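Long-range contacts in Poly(A) RNA polymerase protein 2 (Saccharomyces cerevisiae, PDB 3NYB), which probably adds poly(A) tails to RNA as the nucleotidyltransferase subunit of TRAMP, a nuclear RNA surveillance complex: residues A[24-32]-A[315-323]; A[103-112]-A[122-130]. The protein carries 1 engineered substitution. All coordinates share one frame; numbering follows the deposited sequence.

Contact 1 of 2, residues A[24-32]-A[315-323]; sequences EIKDFVAYI and SILGNVIKY
Glu24 reaches out from helix 17-31 and lays its carboxylate against the turn that begins at Ser315. With CG anti to the backbone N (chi1 -162°) and the chain extended beyond it, both oxygens arrive at the turn. OE1 takes two backbone donors: Ile316 N, 2.8 Å from Glu24 OE1, meets the syn lone pair, whereas Leu317 N comes from above the carboxylate plane in a straighter bond (168° at the hydrogen). The hydroxyl Ser315 OG donates to Glu24 OE2 from the syn side, slightly out of plane, and itself accepts from Gly318 N at 2.8 Å, an ST motif that fixes its rotation. Trp5 NE1 also bonds to OE2.

Beside this polar grip, Leu317 runs past Glu24 in the opposite direction and brings CD1 within 3.8 Å of Ile25 CA. One turn further along the helix, the edge of the Phe28 ring points at the face of Tyr323 in an offset edge-to-face pair, planes at 86° and centroids 5.6 Å apart. Phe28 CE1 also meets Ile321 CD1 at 3.8 Å, while Ile32 CG2 lies over one face of the ring, toward its rim. Tyr31 CE2 approaches the phenol end of Tyr323.

With an alanine at Glu24, the amides of Ile316 and Leu317 and the hydroxyl of Ser315 would probably lose this acceptor, as would Trp5 NE1. Because the carboxylate is buried among four N-H and O-H donors, its negative charge is likely to be stabilised, and the last residues of the crystallised chain are tied to the helix by directional bonds as well as apolar contacts.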
# COMPACT_ATOMS: atom_id res chain seq x y z
N GLU A 24 12.45 -7.02 -11.07
CA GLU A 24 11.98 -8.01 -10.12
C GLU A 24 10.61 -7.64 -9.57
O GLU A 24 9.78 -8.51 -9.33
CB GLU A 24 12.97 -8.24 -8.96
CG GLU A 24 12.70 -9.56 -8.25
CD GLU A 24 13.46 -9.74 -6.95
OE1 GLU A 24 14.43 -9.00 -6.71
OE2 GLU A 24 13.07 -10.65 -6.18
N ILE A 25 10.36 -6.34 -9.39
CA ILE A 25 9.04 -5.91 -8.96
C ILE A 25 7.98 -6.39 -9.95
O ILE A 25 6.99 -7.00 -9.54
CB ILE A 25 8.95 -4.38 -8.74
CG1 ILE A 25 9.97 -3.94 -7.68
CG2 ILE A 25 7.55 -3.97 -8.29
CD1 ILE A 25 9.86 -2.49 -7.28
N LYS A 26 8.20 -6.15 -11.24
CA LYS A 26 7.29 -6.59 -12.30
C LYS A 26 7.13 -8.11 -12.33
O LYS A 26 6.08 -8.63 -12.70
CB LYS A 26 7.77 -6.10 -13.66
CG LYS A 26 7.53 -4.62 -13.93
CD LYS A 26 7.99 -4.25 -15.33
CE LYS A 26 8.62 -2.85 -15.37
NZ LYS A 26 7.73 -1.79 -15.92
N ASP A 27 8.18 -8.83 -11.96
CA ASP A 27 8.10 -10.28 -11.98
C ASP A 27 7.16 -10.78 -10.89
O ASP A 27 6.25 -11.58 -11.15
CB ASP A 27 9.49 -10.89 -11.84
CG ASP A 27 10.35 -10.64 -13.07
OD1 ASP A 27 9.76 -10.35 -14.14
OD2 ASP A 27 11.59 -10.74 -12.96
N PHE A 28 7.39 -10.28 -9.68
CA PHE A 28 6.54 -10.57 -8.54
C PHE A 28 5.07 -10.24 -8.82
O PHE A 28 4.20 -11.09 -8.63
CB PHE A 28 7.01 -9.79 -7.30
CG PHE A 28 6.14 -9.99 -6.09
CD1 PHE A 28 6.27 -11.12 -5.30
CD2 PHE A 28 5.17 -9.07 -5.76
CE1 PHE A 28 5.47 -11.31 -4.20
CE2 PHE A 28 4.36 -9.25 -4.66
CZ PHE A 28 4.51 -10.37 -3.88
N VAL A 29 4.82 -9.01 -9.25
CA VAL A 29 3.46 -8.55 -9.55
C VAL A 29 2.77 -9.46 -10.56
O VAL A 29 1.59 -9.75 -10.43
CB VAL A 29 3.44 -7.10 -10.07
CG1 VAL A 29 2.02 -6.69 -10.50
CG2 VAL A 29 3.96 -6.15 -9.02
N ALA A 30 3.50 -9.90 -11.57
CA ALA A 30 2.90 -10.77 -12.56
C ALA A 30 2.66 -12.15 -11.96
O ALA A 30 1.64 -12.79 -12.21
CB ALA A 30 3.76 -10.87 -13.83
N TYR A 31 3.61 -12.59 -11.13
CA TYR A 31 3.47 -13.87 -10.47
C TYR A 31 2.25 -13.91 -9.53
O TYR A 31 1.58 -14.95 -9.40
CB TYR A 31 4.75 -14.23 -9.72
CG TYR A 31 4.67 -15.52 -8.96
CD1 TYR A 31 4.89 -16.74 -9.59
CD2 TYR A 31 4.35 -15.52 -7.60
CE1 TYR A 31 4.81 -17.94 -8.90
CE2 TYR A 31 4.26 -16.73 -6.90
CZ TYR A 31 4.50 -17.92 -7.55
OH TYR A 31 4.41 -19.11 -6.87
N ILE A 32 1.96 -12.78 -8.87
CA ILE A 32 0.83 -12.70 -7.95
C ILE A 32 -0.45 -12.32 -8.71
O ILE A 32 -1.50 -12.12 -8.12
CB ILE A 32 1.10 -11.68 -6.83
CG1 ILE A 32 1.08 -10.25 -7.39
CG2 ILE A 32 2.42 -11.97 -6.14
CD1 ILE A 32 1.09 -9.18 -6.33
N SER A 315 17.91 -12.57 -5.38
CA SER A 315 16.68 -11.82 -5.28
C SER A 315 16.85 -10.64 -4.35
O SER A 315 17.29 -10.79 -3.21
CB SER A 315 15.56 -12.70 -4.75
OG SER A 315 14.42 -11.92 -4.48
N ILE A 316 16.49 -9.45 -4.84
CA ILE A 316 16.56 -8.24 -4.04
C ILE A 316 15.35 -8.16 -3.10
O ILE A 316 15.52 -7.98 -1.89
CB ILE A 316 16.56 -6.98 -4.91
CG1 ILE A 316 17.82 -6.91 -5.76
CG2 ILE A 316 16.45 -5.74 -4.06
CD1 ILE A 316 17.78 -5.78 -6.78
N LEU A 317 14.15 -8.31 -3.67
CA LEU A 317 12.90 -8.25 -2.92
C LEU A 317 12.77 -9.38 -1.90
O LEU A 317 12.24 -9.18 -0.81
CB LEU A 317 11.69 -8.30 -3.86
CG LEU A 317 11.37 -7.15 -4.79
CD1 LEU A 317 10.22 -7.53 -5.71
CD2 LEU A 317 11.01 -5.94 -3.97
N GLY A 318 13.26 -10.56 -2.27
CA GLY A 318 12.97 -11.78 -1.54
C GLY A 318 12.93 -11.72 -0.02
O GLY A 318 12.02 -12.25 0.59
N ASN A 319 13.94 -11.09 0.58
CA ASN A 319 14.01 -11.04 2.04
C ASN A 319 13.26 -9.85 2.64
O ASN A 319 12.99 -9.82 3.84
CB ASN A 319 15.47 -11.08 2.51
CG ASN A 319 15.59 -11.38 4.00
OD1 ASN A 319 15.04 -10.67 4.84
ND2 ASN A 319 16.31 -12.44 4.34
N VAL A 320 12.89 -8.87 1.82
CA VAL A 320 12.18 -7.71 2.37
C VAL A 320 10.69 -8.02 2.55
O VAL A 320 10.14 -7.92 3.66
CB VAL A 320 12.40 -6.40 1.54
CG1 VAL A 320 11.69 -5.22 2.18
CG2 VAL A 320 13.89 -6.08 1.44
N ILE A 321 10.04 -8.35 1.44
CA ILE A 321 8.72 -8.98 1.43
C ILE A 321 8.98 -10.37 1.97
O ILE A 321 10.15 -10.80 1.98
CB ILE A 321 8.20 -9.16 0.01
CG1 ILE A 321 9.03 -10.22 -0.73
CG2 ILE A 321 8.28 -7.87 -0.75
CD1 ILE A 321 8.57 -10.49 -2.17
N LYS A 322 7.96 -11.10 2.41
CA LYS A 322 8.25 -12.49 2.77
C LYS A 322 7.66 -13.45 1.76
O LYS A 322 8.36 -13.96 0.88
CB LYS A 322 7.79 -12.84 4.17
CG LYS A 322 8.76 -12.34 5.23
CD LYS A 322 10.13 -12.04 4.64
CE LYS A 322 11.21 -12.12 5.71
NZ LYS A 322 11.91 -13.44 5.76
N TYR A 323 6.38 -13.71 1.92
CA TYR A 323 5.57 -14.35 0.88
C TYR A 323 5.35 -15.86 1.07
O TYR A 323 6.28 -16.66 0.95
CB TYR A 323 6.06 -14.03 -0.55
CG TYR A 323 5.01 -14.49 -1.53
CD1 TYR A 323 3.85 -13.76 -1.72
CD2 TYR A 323 5.12 -15.72 -2.17
CE1 TYR A 323 2.85 -14.20 -2.56
CE2 TYR A 323 4.12 -16.17 -3.02
CZ TYR A 323 2.99 -15.40 -3.22
OH TYR A 323 1.98 -15.82 -4.05

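Contact 2 of 2, residues A[103-112]-A[122-130]; sequences LKKKNLATEV and IIKFVEPHS
Phe125 turns its side chain from strand 121-127 toward the segment that follows helix 92-105. Phe125 CB lies 3.8 Å from Ala109 CB and also touches Val112 CG2. From there CG, placed between the backbone N and the carbonyl carbon (chi1 67°), carries the ring toward Leu108 and Leu103. Phe125 CD1 packs on Ala109 CB at 3.6 Å, and CE1 comes up to the carbonyl oxygen Leu108 O. Farther round the ring, and on the same side of its plane, CE2 and CZ meet Leu103 CD2, which sits over the face in a CH-pi contact, 4.2 Å from the centroid of the Phe125 ring and 25° off its normal.

The helix closes in a Schellman motif at Asn107, and the chain then runs back beside the strand toward strand 113-116, the outermost neighbour of 121-127 in the mixed palm sheet of the nucleotidyltransferase fold. No direct hydrogen bond joins 103-112 to 122-130. Instead, CA-H...O contacts link them, among them Ala109 CA to Val126 O at 3.6 Å (170° at the hydrogen) and Glu127 CA to Leu108 O at 3.3 Å. One water donates to both Asn107 O and Glu127 OE1; a second donates to Glu111 O and accepts from Val126 N. Pro128 CG rests 3.4 Å from Asn107 O. Ile49 of helix 36-54 and Ile134 of strand 132-137 also touch the Phe125 side chain.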
# COMPACT_ATOMS: atom_id res chain seq x y z
N LEU A 103 -25.16 -21.20 5.00
CA LEU A 103 -23.91 -21.57 4.34
C LEU A 103 -23.35 -22.87 4.91
O LEU A 103 -22.97 -23.77 4.16
CB LEU A 103 -22.88 -20.44 4.48
CG LEU A 103 -22.76 -19.47 3.31
CD1 LEU A 103 -23.97 -19.59 2.41
CD2 LEU A 103 -22.53 -18.03 3.76
N LYS A 104 -23.33 -22.97 6.23
CA LYS A 104 -22.79 -24.14 6.92
C LYS A 104 -23.56 -25.38 6.51
O LYS A 104 -22.97 -26.41 6.14
CB LYS A 104 -22.91 -23.96 8.43
CG LYS A 104 -22.46 -22.61 8.97
CD LYS A 104 -21.15 -22.70 9.75
CE LYS A 104 -21.36 -22.99 11.23
NZ LYS A 104 -20.09 -23.24 11.96
N LYS A 105 -24.88 -25.27 6.57
CA LYS A 105 -25.79 -26.36 6.23
C LYS A 105 -25.63 -26.84 4.78
O LYS A 105 -25.56 -28.04 4.51
CB LYS A 105 -27.22 -25.91 6.52
CG LYS A 105 -28.30 -26.95 6.29
CD LYS A 105 -29.24 -27.07 7.49
CE LYS A 105 -30.34 -28.11 7.27
NZ LYS A 105 -31.49 -27.59 6.47
N LYS A 106 -25.55 -25.89 3.85
CA LYS A 106 -25.38 -26.21 2.44
C LYS A 106 -23.91 -26.52 2.07
O LYS A 106 -23.59 -26.74 0.89
CB LYS A 106 -25.93 -25.08 1.56
CG LYS A 106 -27.43 -24.81 1.71
CD LYS A 106 -28.24 -25.64 0.73
CE LYS A 106 -27.82 -25.32 -0.71
NZ LYS A 106 -28.65 -26.01 -1.76
N ASN A 107 -23.02 -26.52 3.06
CA ASN A 107 -21.60 -26.85 2.86
C ASN A 107 -20.77 -25.88 2.01
O ASN A 107 -19.81 -26.31 1.36
CB ASN A 107 -21.44 -28.28 2.31
CG ASN A 107 -21.48 -29.33 3.40
OD1 ASN A 107 -20.59 -29.40 4.25
ND2 ASN A 107 -22.52 -30.16 3.37
N LEU A 108 -21.11 -24.60 2.04
CA LEU A 108 -20.33 -23.60 1.33
C LEU A 108 -19.43 -22.87 2.30
O LEU A 108 -18.71 -21.94 1.92
CB LEU A 108 -21.24 -22.64 0.56
CG LEU A 108 -22.08 -23.39 -0.48
CD1 LEU A 108 -23.11 -22.50 -1.14
CD2 LEU A 108 -21.19 -24.05 -1.51
N ALA A 109 -19.47 -23.30 3.55
CA ALA A 109 -18.64 -22.73 4.59
C ALA A 109 -18.40 -23.75 5.68
O ALA A 109 -19.27 -24.59 5.96
CB ALA A 109 -19.32 -21.50 5.17
N THR A 110 -17.22 -23.70 6.30
CA THR A 110 -16.96 -24.47 7.51
C THR A 110 -17.09 -23.55 8.73
O THR A 110 -18.20 -23.31 9.21
CB THR A 110 -15.58 -25.16 7.50
OG1 THR A 110 -14.55 -24.17 7.51
CG2 THR A 110 -15.44 -26.02 6.26
N GLU A 111 -15.98 -23.01 9.22
CA GLU A 111 -16.07 -22.05 10.30
C GLU A 111 -16.42 -20.69 9.76
O GLU A 111 -15.73 -20.15 8.90
CB GLU A 111 -14.79 -21.97 11.11
CG GLU A 111 -14.69 -20.66 11.88
CD GLU A 111 -13.83 -20.77 13.12
OE1 GLU A 111 -14.21 -21.54 14.03
OE2 GLU A 111 -12.79 -20.08 13.19
N VAL A 112 -17.49 -20.12 10.29
CA VAL A 112 -17.93 -18.80 9.90
C VAL A 112 -17.73 -17.82 11.04
O VAL A 112 -18.19 -18.04 12.15
CB VAL A 112 -19.41 -18.82 9.51
CG1 VAL A 112 -19.79 -17.49 8.91
CG2 VAL A 112 -19.66 -19.94 8.53
N ILE A 122 -19.68 -7.97 9.28
CA ILE A 122 -19.20 -8.78 8.17
C ILE A 122 -19.09 -10.26 8.55
O ILE A 122 -18.83 -10.60 9.69
CB ILE A 122 -17.83 -8.29 7.69
CG1 ILE A 122 -17.96 -6.90 7.08
CG2 ILE A 122 -17.24 -9.25 6.68
CD1 ILE A 122 -16.62 -6.26 6.82
N ILE A 123 -19.30 -11.12 7.56
CA ILE A 123 -19.23 -12.56 7.76
C ILE A 123 -18.06 -13.12 6.92
O ILE A 123 -18.03 -12.96 5.69
CB ILE A 123 -20.58 -13.21 7.37
CG1 ILE A 123 -20.54 -14.71 7.51
CG2 ILE A 123 -20.95 -12.89 5.92
CD1 ILE A 123 -21.56 -15.39 6.62
N LYS A 124 -17.09 -13.73 7.58
CA LYS A 124 -15.93 -14.30 6.88
C LYS A 124 -16.01 -15.81 6.88
O LYS A 124 -16.41 -16.41 7.87
CB LYS A 124 -14.63 -13.89 7.57
CG LYS A 124 -14.41 -12.40 7.67
CD LYS A 124 -13.30 -12.10 8.66
CE LYS A 124 -11.96 -12.67 8.21
NZ LYS A 124 -10.85 -12.32 9.13
N PHE A 125 -15.62 -16.44 5.78
CA PHE A 125 -15.59 -17.89 5.70
C PHE A 125 -14.73 -18.40 4.54
O PHE A 125 -14.16 -17.61 3.79
CB PHE A 125 -17.02 -18.45 5.60
CG PHE A 125 -17.72 -18.11 4.31
CD1 PHE A 125 -17.70 -19.00 3.23
CD2 PHE A 125 -18.38 -16.90 4.16
CE1 PHE A 125 -18.35 -18.68 2.04
CE2 PHE A 125 -19.03 -16.57 2.98
CZ PHE A 125 -19.02 -17.46 1.91
N VAL A 126 -14.65 -19.71 4.41
CA VAL A 126 -13.94 -20.32 3.29
C VAL A 126 -14.86 -21.28 2.56
O VAL A 126 -15.42 -22.19 3.16
CB VAL A 126 -12.69 -21.10 3.78
CG1 VAL A 126 -12.08 -21.88 2.64
CG2 VAL A 126 -11.67 -20.15 4.38
N GLU A 127 -15.04 -21.08 1.26
CA GLU A 127 -15.78 -22.05 0.46
C GLU A 127 -14.86 -23.24 0.29
O GLU A 127 -13.77 -23.12 -0.29
CB GLU A 127 -16.20 -21.48 -0.89
CG GLU A 127 -17.27 -22.31 -1.61
CD GLU A 127 -16.69 -23.51 -2.34
OE1 GLU A 127 -16.99 -24.66 -1.96
OE2 GLU A 127 -15.93 -23.30 -3.32
N PRO A 128 -15.29 -24.40 0.81
CA PRO A 128 -14.50 -25.62 1.00
C PRO A 128 -14.01 -26.24 -0.30
O PRO A 128 -12.85 -26.63 -0.39
CB PRO A 128 -15.47 -26.56 1.70
CG PRO A 128 -16.60 -25.70 2.20
CD PRO A 128 -16.69 -24.57 1.25
N HIS A 129 -14.88 -26.34 -1.29
CA HIS A 129 -14.49 -26.96 -2.55
C HIS A 129 -13.31 -26.26 -3.19
O HIS A 129 -12.35 -26.91 -3.62
CB HIS A 129 -15.66 -26.99 -3.53
CG HIS A 129 -15.33 -27.63 -4.84
ND1 HIS A 129 -15.02 -28.97 -4.95
CD2 HIS A 129 -15.27 -27.13 -6.09
CE1 HIS A 129 -14.77 -29.26 -6.22
NE2 HIS A 129 -14.92 -28.16 -6.93
N SER A 130 -13.38 -24.93 -3.26
CA SER A 130 -12.35 -24.12 -3.92
C SER A 130 -11.32 -23.55 -2.96
O SER A 130 -10.28 -23.06 -3.40
CB SER A 130 -13.00 -22.96 -4.68
OG SER A 130 -13.44 -21.96 -3.78
O HOH W 1 -18.72 -26.72 -1.33
O HOH W 2 -15.77 -21.63 6.79

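In the fold
The two contacts are separate: their centres are 31 Å apart and their nearest atoms about 14 Å, with no touch. Contact 1 joins positions 283 residues apart at their closest ends, setting the last residues of the crystallised chain, a loop after helix 308-311, against helix 17-31; its centre lies 15 Å from the centre of the chain. Contact 2, whose closest ends are only 10 positions apart, packs the end of helix 92-105 and the chain after it against strand 121-127 and Pro128, its centre 24 Å from that of the chain. Since 103-130 lies between residues 32 and 315, contact 1 brackets it in sequence. Contact 2 lies in the palm, the domain that carries the catalytic centre in this family.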